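Local atomic coordinates of antifreeze protein (Marinomonas primoryensis, PDB entry 5JUH), a protein that forms the C-terminal, calcium-binding RTX region of a giant adhesin that attaches its Antarctic bacterium to diatoms and ice, and probably serves its type I secretion. Residues F97-T102 against D119-T124. Residues are numbered along the deposited sequence; the frame is centred on the assembly and turned at random.
With CA (calcium ion), chain C; CA (calcium ion), chain G.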
loop_
_atom_site.group_PDB
_atom_site.type_symbol
_atom_site.label_atom_id
_atom_site.label_comp_id
_atom_site.label_asym_id
_atom_site.label_seq_id
_atom_site.Cartn_x
_atom_site.Cartn_y
_atom_site.Cartn_z
ATOM N N PHE A 97 3.342 -5.279 -2.866
ATOM C CA PHE A 97 4.396 -4.880 -1.970
ATOM C C PHE A 97 3.920 -5.032 -0.559
ATOM O O PHE A 97 2.953 -4.407 -0.140
ATOM C CB PHE A 97 4.829 -3.383 -2.215
ATOM C CG PHE A 97 5.267 -3.143 -3.647
ATOM C CD1 PHE A 97 6.580 -3.263 -4.014
ATOM C CD2 PHE A 97 4.374 -2.720 -4.648
ATOM C CE1 PHE A 97 7.012 -3.046 -5.306
ATOM C CE2 PHE A 97 4.787 -2.516 -5.944
ATOM C CZ PHE A 97 6.092 -2.627 -6.256
ATOM N N ILE A 98 4.558 -5.961 0.165
ATOM C CA ILE A 98 4.228 -6.133 1.588
ATOM C C ILE A 98 5.024 -5.231 2.456
ATOM O O ILE A 98 6.235 -5.201 2.307
ATOM C CB ILE A 98 4.470 -7.635 2.011
ATOM C CG1 ILE A 98 3.671 -8.608 1.131
ATOM C CG2 ILE A 98 4.090 -7.813 3.470
ATOM C CD1 ILE A 98 3.980 -10.091 1.413
ATOM N N LEU A 99 4.382 -4.448 3.289
ATOM C CA LEU A 99 5.082 -3.450 4.071
ATOM C C LEU A 99 4.955 -3.794 5.572
ATOM O O LEU A 99 3.936 -4.170 6.067
ATOM C CB LEU A 99 4.462 -2.040 3.826
ATOM C CG LEU A 99 4.772 -1.623 2.365
ATOM C CD1 LEU A 99 4.024 -0.321 2.167
ATOM C CD2 LEU A 99 6.230 -1.329 2.153
ATOM N N ASN A 100 6.043 -3.568 6.240
ATOM C CA ASN A 100 6.203 -3.709 7.688
ATOM C C ASN A 100 5.957 -2.406 8.369
ATOM O O ASN A 100 6.375 -1.323 7.922
ATOM C CB ASN A 100 7.590 -4.318 7.993
ATOM C CG ASN A 100 8.724 -3.464 7.524
ATOM O OD1 ASN A 100 9.691 -3.108 8.361
ATOM N ND2 ASN A 100 8.697 -3.117 6.254
ATOM N N ASP A 101 5.421 -2.494 9.564
ATOM C CA ASP A 101 5.241 -1.303 10.387
ATOM C C ASP A 101 6.528 -1.113 11.226
ATOM O O ASP A 101 6.867 -1.894 12.014
ATOM C CB ASP A 101 4.094 -1.642 11.340
ATOM C CG ASP A 101 3.600 -0.498 12.104
ATOM O OD1 ASP A 101 4.097 0.646 11.949
ATOM O OD2 ASP A 101 2.689 -0.751 13.053
ATOM N N THR A 102 7.140 -0.013 11.145
ATOM C CA THR A 102 8.314 0.368 11.929
ATOM C C THR A 102 7.863 1.425 12.937
ATOM O O THR A 102 6.880 2.058 12.747
ATOM C CB THR A 102 9.489 0.934 11.084
ATOM O OG1 THR A 102 9.022 2.152 10.494
ATOM C CG2 THR A 102 9.975 -0.040 10.031
ATOM N N ASP A 119 -0.460 -2.543 -9.369
ATOM C CA ASP A 119 0.149 -3.021 -8.164
ATOM C C ASP A 119 -0.788 -2.849 -6.954
ATOM O O ASP A 119 -1.823 -2.214 -7.015
ATOM C CB ASP A 119 1.440 -2.215 -7.954
ATOM C CG ASP A 119 2.449 -2.382 -9.044
ATOM O OD1 ASP A 119 2.647 -3.429 -9.707
ATOM O OD2 ASP A 119 3.209 -1.372 -9.235
ATOM N N ALA A 120 -0.343 -3.413 -5.801
ATOM C CA ALA A 120 -1.127 -3.342 -4.567
ATOM C C ALA A 120 -0.213 -3.298 -3.378
ATOM O O ALA A 120 0.912 -3.645 -3.480
ATOM C CB ALA A 120 -2.019 -4.578 -4.453
ATOM N N LEU A 121 -0.709 -2.806 -2.264
ATOM C CA LEU A 121 0.030 -2.747 -1.033
ATOM C C LEU A 121 -0.630 -3.636 0.026
ATOM O O LEU A 121 -1.809 -3.510 0.308
ATOM C CB LEU A 121 -0.020 -1.337 -0.490
ATOM C CG LEU A 121 0.485 -0.199 -1.410
ATOM C CD1 LEU A 121 0.307 1.147 -0.758
ATOM C CD2 LEU A 121 1.978 -0.412 -1.696
ATOM N N ASP A 122 0.151 -4.537 0.597
ATOM C CA ASP A 122 -0.328 -5.334 1.738
ATOM C C ASP A 122 0.004 -4.564 3.017
ATOM O O ASP A 122 1.187 -4.504 3.389
ATOM C CB ASP A 122 0.240 -6.756 1.696
ATOM C CG ASP A 122 -0.310 -7.644 2.828
ATOM O OD1 ASP A 122 -0.722 -7.080 3.865
ATOM O OD2 ASP A 122 -0.360 -8.881 2.618
ATOM N N LEU A 123 -1.025 -4.029 3.615
ATOM C CA LEU A 123 -0.821 -3.191 4.768
ATOM C C LEU A 123 -1.246 -3.840 6.078
ATOM O O LEU A 123 -1.388 -3.174 7.003
ATOM C CB LEU A 123 -1.661 -1.859 4.623
ATOM C CG LEU A 123 -1.207 -1.053 3.374
ATOM C CD1 LEU A 123 -2.024 0.243 3.361
ATOM C CD2 LEU A 123 0.302 -0.697 3.401
ATOM N N THR A 124 -1.454 -5.130 6.026
ATOM C CA THR A 124 -1.902 -5.854 7.250
ATOM C C THR A 124 -1.079 -5.556 8.484
ATOM O O THR A 124 -1.622 -5.309 9.488
ATOM C CB THR A 124 -1.894 -7.378 6.985
ATOM O OG1 THR A 124 -2.679 -7.689 5.838
ATOM C CG2 THR A 124 -2.471 -8.140 8.197
HETATM CA CA CA C . 4.770 2.818 12.444
HETATM CA CA CA G . 4.322 -3.720 -11.359
HETATM O O HOH W 1 1.769 -5.848 5.837
HETATM O O HOH W 2 6.081 3.354 10.558
HETATM O O HOH W 3 3.912 3.322 10.253
HETATM O O HOH W 4 4.515 2.161 14.743
HETATM O O HOH W 5 2.816 3.861 12.898
HETATM O O HOH W 6 5.515 4.709 13.275
#
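Phe97 and Ile98 run parallel to Leu121 and Asp122 as neighbouring strands, and three backbone bonds set the register. Phe97 N gives its hydrogen to Ala120 O at 3.0 Å, Phe97 O takes one from Asp122 N at 2.9 Å, and Leu99 N reaches Asp122 O at 3.2 Å. Just past that last bond the chains part, and water 1 sits between them, in hydrogen-bonding reach of Leu99 O and Asp122 O.

The apolar contacts lie on the face of Phe97 and Leu121. CD2 of Leu121 sits 4.2 Å from Phe97 CB, while Leu99 and Leu123 run side by side, and Leu99 CD1 meets Leu123 CD2 at 3.9 Å. Strand 163-168 of the other sheet packs on Leu99, Leu121 and Leu123. On the opposite face, Ile98 CG1 lies alongside Asp122 CB.

The carboxylates of Asp122 and Asp119 serve different ends. Asp122, whose chi1 of -176° sets the carboxylate opposite its own N, brings OD1 forward to Thr124, where it accepts from both the backbone N at 3.0 Å and OG1 at 2.8 Å; the first of these makes an Asx turn where helix 124-127 begins. Asp119 instead meets the Phe97 ring at its edge, OD2 lying in the ring plane 3.8 Å from CE2, with carboxylate and ring 87° apart. That oxygen also accepts from Asn115 N, while OD1 binds a calcium ion that Leu91 O, Gly93 O and Asp95 also ligate.

Beyond the paired strands, Asp101 OD1 and Thr102 O hold another calcium with five waters. The chain passes from 76-78 to 87-89, 96-98, 110-111 and 120-122, alternating between two parallel sheets with calcium bound in the connections, as in the RTX beta-roll; this sheet carries on into strand 187-192.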